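Local coordinates for SusD superfamily protein (Bacteroides fragilis NCTC 9343, PDB 3NQP), which probably binds glycans at the bacterial outer membrane, as the starch-binding protein SusD does for nutrient uptake, at residues 125-133 against 206-214; 242-250 against 260-268. All coordinates share one frame; numbering follows the deposited sequence.

Interaction 1 (125-133 against 206-214)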
loop_
_atom_site.group_PDB
_atom_site.type_symbol
_atom_site.label_atom_id
_atom_site.label_comp_id
_atom_site.label_asym_id
_atom_site.label_seq_id
_atom_site.Cartn_x
_atom_site.Cartn_y
_atom_site.Cartn_z
ATOM N N ALA A 125 3.854 -0.366 15.806
ATOM C CA ALA A 125 3.511 -1.601 15.118
ATOM C C ALA A 125 3.580 -1.434 13.586
ATOM O O ALA A 125 4.044 -2.310 12.871
ATOM C CB ALA A 125 2.086 -2.061 15.507
ATOM N N PHE A 126 3.014 -0.340 13.094
ATOM C CA PHE A 126 2.954 -0.088 11.675
ATOM C C PHE A 126 4.348 -0.103 11.055
ATOM O O PHE A 126 4.576 -0.764 10.053
ATOM C CB PHE A 126 2.269 1.246 11.420
ATOM C CG PHE A 126 2.270 1.652 9.990
ATOM C CD1 PHE A 126 1.273 1.217 9.146
ATOM C CD2 PHE A 126 3.256 2.473 9.498
ATOM C CE1 PHE A 126 1.263 1.591 7.836
ATOM C CE2 PHE A 126 3.259 2.859 8.174
ATOM C CZ PHE A 126 2.253 2.408 7.338
ATOM N N TYR A 127 5.258 0.662 11.634
ATOM C CA TYR A 127 6.591 0.749 11.107
ATOM C C TYR A 127 7.295 -0.601 11.228
ATOM O O TYR A 127 7.907 -1.066 10.290
ATOM C CB TYR A 127 7.401 1.810 11.841
ATOM C CG TYR A 127 7.111 3.247 11.429
ATOM C CD1 TYR A 127 7.264 3.682 10.104
ATOM C CD2 TYR A 127 6.742 4.187 12.369
ATOM C CE1 TYR A 127 7.033 5.033 9.737
ATOM C CE2 TYR A 127 6.526 5.534 12.014
ATOM C CZ TYR A 127 6.681 5.955 10.723
ATOM O OH TYR A 127 6.466 7.298 10.429
ATOM N N TYR A 128 7.190 -1.245 12.379
ATOM C CA TYR A 128 7.884 -2.522 12.526
ATOM C C TYR A 128 7.345 -3.625 11.611
ATOM O O TYR A 128 8.073 -4.556 11.287
ATOM C CB TYR A 128 7.927 -2.974 13.996
ATOM C CG TYR A 128 9.152 -2.419 14.722
ATOM C CD1 TYR A 128 10.447 -2.839 14.392
ATOM C CD2 TYR A 128 9.018 -1.477 15.686
ATOM C CE1 TYR A 128 11.581 -2.313 15.034
ATOM C CE2 TYR A 128 10.138 -0.966 16.373
ATOM C CZ TYR A 128 11.414 -1.388 16.046
ATOM O OH TYR A 128 12.508 -0.872 16.739
ATOM N N PHE A 129 6.083 -3.527 11.202
ATOM C CA PHE A 129 5.469 -4.524 10.316
ATOM C C PHE A 129 5.994 -4.353 8.879
ATOM O O PHE A 129 6.220 -5.357 8.187
ATOM C CB PHE A 129 3.937 -4.446 10.388
ATOM C CG PHE A 129 3.202 -5.472 9.539
ATOM C CD1 PHE A 129 3.527 -6.810 9.572
ATOM C CD2 PHE A 129 2.147 -5.069 8.716
ATOM C CE1 PHE A 129 2.827 -7.733 8.810
ATOM C CE2 PHE A 129 1.445 -5.965 7.950
ATOM C CZ PHE A 129 1.785 -7.329 8.003
ATOM N N ASP A 130 6.200 -3.114 8.427
ATOM C CA ASP A 130 6.939 -2.889 7.166
ATOM C C ASP A 130 8.360 -3.492 7.292
ATOM O O ASP A 130 8.811 -4.232 6.386
ATOM C CB ASP A 130 7.001 -1.423 6.790
ATOM C CG ASP A 130 5.779 -0.950 5.943
ATOM O OD1 ASP A 130 4.819 -1.726 5.749
ATOM O OD2 ASP A 130 5.800 0.210 5.508
ATOM N N LEU A 131 9.065 -3.190 8.385
ATOM C CA LEU A 131 10.430 -3.702 8.546
ATOM C C LEU A 131 10.432 -5.235 8.551
ATOM O O LEU A 131 11.290 -5.865 7.931
ATOM C CB LEU A 131 11.104 -3.133 9.806
ATOM C CG LEU A 131 11.461 -1.628 9.723
ATOM C CD1 LEU A 131 11.946 -1.175 11.048
ATOM C CD2 LEU A 131 12.500 -1.282 8.661
ATOM N N TYR A 132 9.447 -5.852 9.203
ATOM C CA TYR A 132 9.360 -7.342 9.221
ATOM C C TYR A 132 9.095 -7.928 7.842
ATOM O O TYR A 132 9.691 -8.921 7.458
ATOM C CB TYR A 132 8.267 -7.781 10.203
ATOM C CG TYR A 132 7.893 -9.226 10.260
ATOM C CD1 TYR A 132 7.017 -9.766 9.344
ATOM C CD2 TYR A 132 8.442 -10.078 11.244
ATOM C CE1 TYR A 132 6.645 -11.081 9.390
ATOM C CE2 TYR A 132 8.056 -11.421 11.331
ATOM C CZ TYR A 132 7.146 -11.918 10.399
ATOM O OH TYR A 132 6.727 -13.229 10.437
ATOM N N ARG A 133 8.180 -7.324 7.081
ATOM C CA ARG A 133 7.882 -7.839 5.750
ATOM C C ARG A 133 9.003 -7.630 4.734
ATOM O O ARG A 133 9.165 -8.408 3.791
ATOM C CB ARG A 133 6.583 -7.230 5.238
ATOM C CG ARG A 133 5.382 -7.699 6.067
ATOM C CD ARG A 133 4.066 -7.201 5.470
ATOM N NE ARG A 133 3.942 -5.774 5.619
ATOM C CZ ARG A 133 2.905 -5.070 5.207
ATOM N NH1 ARG A 133 1.855 -5.673 4.644
ATOM N NH2 ARG A 133 2.894 -3.773 5.404
ATOM N N LEU A 206 -4.805 -2.759 10.748
ATOM C CA LEU A 206 -3.471 -3.276 10.912
ATOM C C LEU A 206 -3.497 -4.643 11.569
ATOM O O LEU A 206 -2.740 -5.532 11.157
ATOM C CB LEU A 206 -2.581 -2.294 11.691
ATOM C CG LEU A 206 -1.100 -2.619 11.803
ATOM C CD1 LEU A 206 -0.464 -2.906 10.441
ATOM C CD2 LEU A 206 -0.399 -1.426 12.480
HETATM N N MSE A 207 -4.341 -4.859 12.567
HETATM C CA MSE A 207 -4.375 -6.198 13.187
HETATM C C MSE A 207 -4.884 -7.216 12.184
HETATM O O MSE A 207 -4.390 -8.324 12.110
HETATM C CB MSE A 207 -5.200 -6.251 14.487
HETATM C CG MSE A 207 -4.652 -5.396 15.585
HETATM SE SE MSE A 207 -5.705 -5.458 17.192
HETATM C CE MSE A 207 -5.032 -7.133 17.805
ATOM N N GLY A 208 -5.875 -6.829 11.377
ATOM C CA GLY A 208 -6.344 -7.702 10.321
ATOM C C GLY A 208 -5.228 -8.056 9.355
ATOM O O GLY A 208 -5.113 -9.205 8.938
ATOM N N GLU A 209 -4.398 -7.073 9.007
ATOM C CA GLU A 209 -3.326 -7.279 8.030
ATOM C C GLU A 209 -2.217 -8.160 8.625
ATOM O O GLU A 209 -1.748 -9.108 7.987
ATOM C CB GLU A 209 -2.741 -5.937 7.569
ATOM C CG GLU A 209 -1.975 -5.975 6.261
ATOM C CD GLU A 209 -1.522 -4.581 5.854
ATOM O OE1 GLU A 209 -1.388 -3.679 6.698
ATOM O OE2 GLU A 209 -1.327 -4.367 4.676
ATOM N N VAL A 210 -1.835 -7.856 9.852
ATOM C CA VAL A 210 -0.755 -8.566 10.557
ATOM C C VAL A 210 -1.142 -10.029 10.857
ATOM O O VAL A 210 -0.412 -10.948 10.483
ATOM C CB VAL A 210 -0.369 -7.848 11.865
ATOM C CG1 VAL A 210 0.498 -8.773 12.757
ATOM C CG2 VAL A 210 0.355 -6.496 11.571
ATOM N N TYR A 211 -2.314 -10.250 11.451
ATOM C CA TYR A 211 -2.762 -11.606 11.770
ATOM C C TYR A 211 -3.094 -12.482 10.529
ATOM O O TYR A 211 -2.801 -13.688 10.510
ATOM C CB TYR A 211 -3.899 -11.596 12.812
ATOM C CG TYR A 211 -3.382 -11.339 14.216
ATOM C CD1 TYR A 211 -3.162 -10.034 14.656
ATOM C CD2 TYR A 211 -3.099 -12.367 15.060
ATOM C CE1 TYR A 211 -2.698 -9.773 15.886
ATOM C CE2 TYR A 211 -2.596 -12.134 16.345
ATOM C CZ TYR A 211 -2.393 -10.835 16.749
ATOM O OH TYR A 211 -1.898 -10.562 17.988
ATOM N N LEU A 212 -3.628 -11.905 9.460
ATOM C CA LEU A 212 -3.724 -12.672 8.244
ATOM C C LEU A 212 -2.350 -13.099 7.728
ATOM O O LEU A 212 -2.143 -14.240 7.324
ATOM C CB LEU A 212 -4.411 -11.887 7.106
ATOM C CG LEU A 212 -4.554 -12.703 5.820
ATOM C CD1 LEU A 212 -5.345 -14.040 5.977
ATOM C CD2 LEU A 212 -5.216 -11.773 4.752
ATOM N N TRP A 213 -1.436 -12.148 7.674
ATOM C CA TRP A 213 -0.070 -12.424 7.240
ATOM C C TRP A 213 0.544 -13.567 8.064
ATOM O O TRP A 213 1.000 -14.552 7.485
ATOM C CB TRP A 213 0.792 -11.170 7.332
ATOM C CG TRP A 213 2.169 -11.392 6.915
ATOM C CD1 TRP A 213 3.149 -12.086 7.636
ATOM C CD2 TRP A 213 2.785 -11.012 5.669
ATOM N NE1 TRP A 213 4.316 -12.119 6.907
ATOM C CE2 TRP A 213 4.123 -11.478 5.707
ATOM C CE3 TRP A 213 2.347 -10.303 4.529
ATOM C CZ2 TRP A 213 5.016 -11.262 4.658
ATOM C CZ3 TRP A 213 3.249 -10.087 3.503
ATOM C CH2 TRP A 213 4.567 -10.559 3.580
ATOM N N THR A 214 0.508 -13.472 9.389
ATOM C CA THR A 214 1.159 -14.521 10.201
ATOM C C THR A 214 0.398 -15.847 10.129
ATOM O O THR A 214 0.995 -16.899 10.360
ATOM C CB THR A 214 1.423 -14.076 11.653
ATOM O OG1 THR A 214 0.195 -13.693 12.261
ATOM C CG2 THR A 214 2.384 -12.848 11.661
HETATM O O HOH W 1 5.857 -14.171 8.288
HETATM O O HOH W 2 0.513 -1.684 6.518
HETATM O O HOH W 3 0.701 -2.822 3.737
#
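The Phe129 ring lies between Val210 and Arg133: CG2 of Val210 sits over the centre of one face, 3.5 Å from the ring centroid in a CH-pi contact, and NE of Arg133 lies above the rim of the other. Glu209 and CB of Trp213 close its edge, completing with Leu206 a knob-into-hole fit. Phe129 also turns its edge to the face of Trp213, planes at 89°, a T-shaped pair. That indole carries CD of Arg133 over its six-membered ring, 3.7 Å from the centroid. On the five-membered ring, NE1 lies at the edge of the Tyr132 ring, 3.6 Å from CE1, and water 1 bridges NE1 to the Tyr132 hydroxyl. A bend at chi3 (-69°) swings the Arg133 guanidinium back over Phe129, where NH2 forms a salt bridge with Asp130 OD1 at 2.8 Å. NH1 reaches Glu209 OE2 only weakly, at 3.4 Å, but water 3 links NH2 to the same oxygen. Glu209 OE1 is hydrogen-bonded to the Tyr380 hydroxyl and Asp130 OD2 to His42 ND1. The segments run 29° from parallel, on helices 110-135 and 200-216 of the alpha-helical scaffold of the SusD fold; helix 163-181 packs on Ala125 and Tyr132, helix 382-396 on Glu209.

Interaction 2 (242-250 against 260-268)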
loop_
_atom_site.group_PDB
_atom_site.type_symbol
_atom_site.label_atom_id
_atom_site.label_comp_id
_atom_site.label_asym_id
_atom_site.label_seq_id
_atom_site.Cartn_x
_atom_site.Cartn_y
_atom_site.Cartn_z
ATOM N N ASN A 242 -18.700 -1.321 13.115
ATOM C CA ASN A 242 -18.707 -0.494 14.313
ATOM C C ASN A 242 -18.270 0.959 14.103
ATOM O O ASN A 242 -18.122 1.690 15.059
ATOM C CB ASN A 242 -17.807 -1.143 15.371
ATOM C CG ASN A 242 -18.311 -2.504 15.810
ATOM O OD1 ASN A 242 -19.493 -2.669 16.020
ATOM N ND2 ASN A 242 -17.407 -3.501 15.923
ATOM N N TYR A 243 -18.039 1.365 12.860
ATOM C CA TYR A 243 -17.450 2.674 12.589
ATOM C C TYR A 243 -18.187 3.527 11.559
ATOM O O TYR A 243 -17.656 4.538 11.099
ATOM C CB TYR A 243 -15.961 2.501 12.169
ATOM C CG TYR A 243 -15.078 1.875 13.235
ATOM C CD1 TYR A 243 -14.436 2.644 14.171
ATOM C CD2 TYR A 243 -14.878 0.500 13.275
ATOM C CE1 TYR A 243 -13.635 2.063 15.141
ATOM C CE2 TYR A 243 -14.076 -0.097 14.231
ATOM C CZ TYR A 243 -13.447 0.684 15.169
ATOM O OH TYR A 243 -12.644 0.060 16.095
ATOM N N ASN A 244 -19.381 3.113 11.155
ATOM C CA ASN A 244 -20.156 3.861 10.186
ATOM C C ASN A 244 -19.500 4.016 8.841
ATOM O O ASN A 244 -19.768 4.980 8.142
ATOM C CB ASN A 244 -20.448 5.281 10.726
ATOM C CG ASN A 244 -21.282 5.262 11.980
ATOM O OD1 ASN A 244 -20.881 5.804 13.018
ATOM N ND2 ASN A 244 -22.425 4.590 11.910
ATOM N N LEU A 245 -18.624 3.089 8.481
ATOM C CA LEU A 245 -17.954 3.122 7.201
ATOM C C LEU A 245 -18.880 2.648 6.070
ATOM O O LEU A 245 -19.713 1.731 6.263
ATOM C CB LEU A 245 -16.677 2.250 7.249
ATOM C CG LEU A 245 -15.573 2.775 8.157
ATOM C CD1 LEU A 245 -14.637 1.653 8.692
ATOM C CD2 LEU A 245 -14.771 3.929 7.436
ATOM N N LYS A 246 -18.703 3.225 4.873
ATOM C CA LYS A 246 -19.474 2.806 3.704
ATOM C C LYS A 246 -18.666 2.953 2.445
ATOM O O LYS A 246 -17.967 3.920 2.311
ATOM C CB LYS A 246 -20.721 3.701 3.527
ATOM C CG LYS A 246 -21.624 3.819 4.751
ATOM C CD LYS A 246 -22.982 4.513 4.413
ATOM C CE LYS A 246 -23.181 5.807 5.200
ATOM N NZ LYS A 246 -23.064 5.560 6.671
HETATM N N MSE A 247 -18.845 2.045 1.490
HETATM C CA MSE A 247 -18.225 2.165 0.162
HETATM C C MSE A 247 -18.972 3.241 -0.626
HETATM O O MSE A 247 -20.189 3.300 -0.559
HETATM C CB MSE A 247 -18.316 0.830 -0.548
HETATM C CG MSE A 247 -17.328 0.632 -1.645
HETATM SE SE MSE A 247 -17.282 -1.085 -2.391
HETATM C CE MSE A 247 -19.171 -1.488 -2.330
ATOM N N LEU A 248 -18.244 4.122 -1.310
ATOM C CA LEU A 248 -18.862 5.144 -2.135
ATOM C C LEU A 248 -19.421 4.531 -3.413
ATOM O O LEU A 248 -18.918 3.511 -3.928
ATOM C CB LEU A 248 -17.888 6.282 -2.467
ATOM C CG LEU A 248 -17.119 6.973 -1.344
ATOM C CD1 LEU A 248 -16.360 8.191 -1.936
ATOM C CD2 LEU A 248 -18.022 7.360 -0.119
ATOM N N ASP A 249 -20.474 5.142 -3.937
ATOM C CA ASP A 249 -21.002 4.699 -5.223
ATOM C C ASP A 249 -20.032 4.921 -6.377
ATOM O O ASP A 249 -20.034 4.142 -7.307
ATOM C CB ASP A 249 -22.269 5.440 -5.585
ATOM C CG ASP A 249 -23.478 4.984 -4.786
ATOM O OD1 ASP A 249 -23.489 3.887 -4.168
ATOM O OD2 ASP A 249 -24.430 5.764 -4.794
ATOM N N ASP A 250 -19.263 6.009 -6.352
ATOM C CA ASP A 250 -18.362 6.363 -7.474
ATOM C C ASP A 250 -16.900 6.151 -7.052
ATOM O O ASP A 250 -16.414 6.803 -6.162
ATOM C CB ASP A 250 -18.610 7.808 -7.857
ATOM C CG ASP A 250 -17.812 8.263 -9.082
ATOM O OD1 ASP A 250 -16.586 8.050 -9.137
ATOM O OD2 ASP A 250 -18.398 8.933 -9.964
ATOM N N LYS A 260 -12.080 14.491 0.446
ATOM C CA LYS A 260 -11.178 13.780 1.349
ATOM C C LYS A 260 -11.862 13.332 2.606
ATOM O O LYS A 260 -12.885 13.880 2.996
ATOM C CB LYS A 260 -9.963 14.664 1.733
ATOM C CG LYS A 260 -9.054 14.927 0.555
ATOM C CD LYS A 260 -7.837 15.763 0.961
ATOM C CE LYS A 260 -6.862 15.967 -0.224
ATOM N NZ LYS A 260 -5.579 16.485 0.400
ATOM N N ALA A 261 -11.285 12.336 3.233
ATOM C CA ALA A 261 -11.800 11.778 4.507
ATOM C C ALA A 261 -13.263 11.364 4.400
ATOM O O ALA A 261 -14.034 11.463 5.346
ATOM C CB ALA A 261 -11.589 12.786 5.644
ATOM N N ASN A 262 -13.625 10.854 3.235
ATOM C CA ASN A 262 -14.981 10.318 2.999
ATOM C C ASN A 262 -15.236 8.989 3.711
ATOM O O ASN A 262 -14.347 8.396 4.335
ATOM C CB ASN A 262 -15.204 10.184 1.514
ATOM C CG ASN A 262 -14.212 9.252 0.874
ATOM O OD1 ASN A 262 -14.283 8.034 1.103
ATOM N ND2 ASN A 262 -13.264 9.803 0.059
ATOM N N ASP A 263 -16.471 8.520 3.626
ATOM C CA ASP A 263 -16.940 7.387 4.437
ATOM C C ASP A 263 -16.300 6.023 4.080
ATOM O O ASP A 263 -16.442 5.076 4.818
ATOM C CB ASP A 263 -18.501 7.278 4.337
ATOM C CG ASP A 263 -19.219 8.372 5.129
ATOM O OD1 ASP A 263 -18.554 9.144 5.844
ATOM O OD2 ASP A 263 -20.444 8.439 5.034
ATOM N N GLU A 264 -15.630 5.915 2.942
ATOM C CA GLU A 264 -14.945 4.658 2.569
ATOM C C GLU A 264 -13.578 4.584 3.205
ATOM O O GLU A 264 -12.995 3.520 3.324
ATOM C CB GLU A 264 -14.796 4.609 1.050
ATOM C CG GLU A 264 -14.237 3.308 0.521
ATOM C CD GLU A 264 -14.434 3.149 -0.988
ATOM O OE1 GLU A 264 -15.536 3.500 -1.521
ATOM O OE2 GLU A 264 -13.529 2.594 -1.639
ATOM N N ILE A 265 -13.017 5.730 3.569
ATOM C CA ILE A 265 -11.653 5.783 4.057
ATOM C C ILE A 265 -11.622 5.510 5.552
ATOM O O ILE A 265 -12.481 5.980 6.283
ATOM C CB ILE A 265 -11.006 7.160 3.742
ATOM C CG1 ILE A 265 -10.791 7.329 2.204
ATOM C CG2 ILE A 265 -9.641 7.341 4.462
ATOM C CD1 ILE A 265 -10.240 8.708 1.835
ATOM N N ILE A 266 -10.631 4.728 5.983
ATOM C CA ILE A 266 -10.361 4.458 7.386
ATOM C C ILE A 266 -9.179 5.335 7.856
ATOM O O ILE A 266 -9.304 6.104 8.803
ATOM C CB ILE A 266 -9.996 2.974 7.639
ATOM C CG1 ILE A 266 -11.223 2.063 7.540
ATOM C CG2 ILE A 266 -9.478 2.811 9.040
ATOM C CD1 ILE A 266 -11.414 1.252 6.294
ATOM N N PHE A 267 -8.054 5.238 7.167
ATOM C CA PHE A 267 -6.894 6.076 7.470
ATOM C C PHE A 267 -6.136 6.460 6.184
ATOM O O PHE A 267 -5.845 5.599 5.338
ATOM C CB PHE A 267 -5.955 5.427 8.511
ATOM C CG PHE A 267 -4.725 6.230 8.722
ATOM C CD1 PHE A 267 -4.758 7.352 9.518
ATOM C CD2 PHE A 267 -3.525 5.881 8.100
ATOM C CE1 PHE A 267 -3.627 8.140 9.697
ATOM C CE2 PHE A 267 -2.400 6.696 8.243
ATOM C CZ PHE A 267 -2.464 7.820 9.051
ATOM N N ALA A 268 -5.860 7.767 6.030
ATOM C CA ALA A 268 -5.113 8.297 4.896
ATOM C C ALA A 268 -4.050 9.292 5.393
ATOM O O ALA A 268 -4.245 9.919 6.439
ATOM C CB ALA A 268 -6.080 9.039 3.926
#
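Leu245 opens the contact by spreading its two methyl groups over the Asn262-Ile265 turn and the residue after it. CD2 lies 3.3 Å from the carbonyl oxygens of both Asp263 and Ile265, while CD1 packs on CG1 of Ile266 at 3.6 Å, the two side chains crossing at about a right angle. At Lys246 the backbone takes over: its N donates to Asp263 O at 2.9 Å, a nearly straight bond (166°) that arrives from above the carbonyl plane. The Lys246 side chain runs alongside Asp263, but NZ stays 4.2 Å from OD2, beyond a salt bridge. Met247, present as selenomethionine, lies beside Glu264 and points the same way, its CG against OE1. Next, Leu248 N donates to Glu264 OE1 at 2.8 Å, met nearly along the C-O axis; the glutamate reaches it with CG anti to its own N (chi1 -174°) and an extended chain. OE1 also has a salt bridge to Arg412, and OE2 one to Arg381, so this buried carboxylate ties the loop to two arginines. CD1 of Leu248 rests 3.7 Å from Asn262 OD1, which accepts from Glu264 N in an Asx turn at the start of the type I turn; Asn262 ND2 is hydrogen-bonded to the backbone O of Asn259. The loop, between helices 228-241 and 251-255, thus lies against the turn leading into strand 265-269, which pairs antiparallel with strand 377-381, with a classic beta bulge at Ile266 and Phe267 facing Tyr380. Helix 382-396 flanks Leu245, Met247 and Glu264, and helix 200-216 backs Ile266.

Interaction 1 joins two long helices in the interior, and interaction 2 a loop to a turn farther from the chain centre, at about 17 Å against 12 Å. Their centres are 22 Å apart and their nearest atoms about 6 Å, without touching; along the chain the first closes before the second opens. Helix 200-216 relates them structurally, providing residues 206-214 to interaction 1 while Ala201 and Cys205 pack on Ile266 of interaction 2. Tyr380 is a second connection: its hydroxyl is hydrogen-bonded to Glu209 OE1, and its backbone pairs with Ile266 and Phe267. Helix 382-396 also touches both. Neither contact can be assigned to a sugar-binding site; both read as packing of the fold.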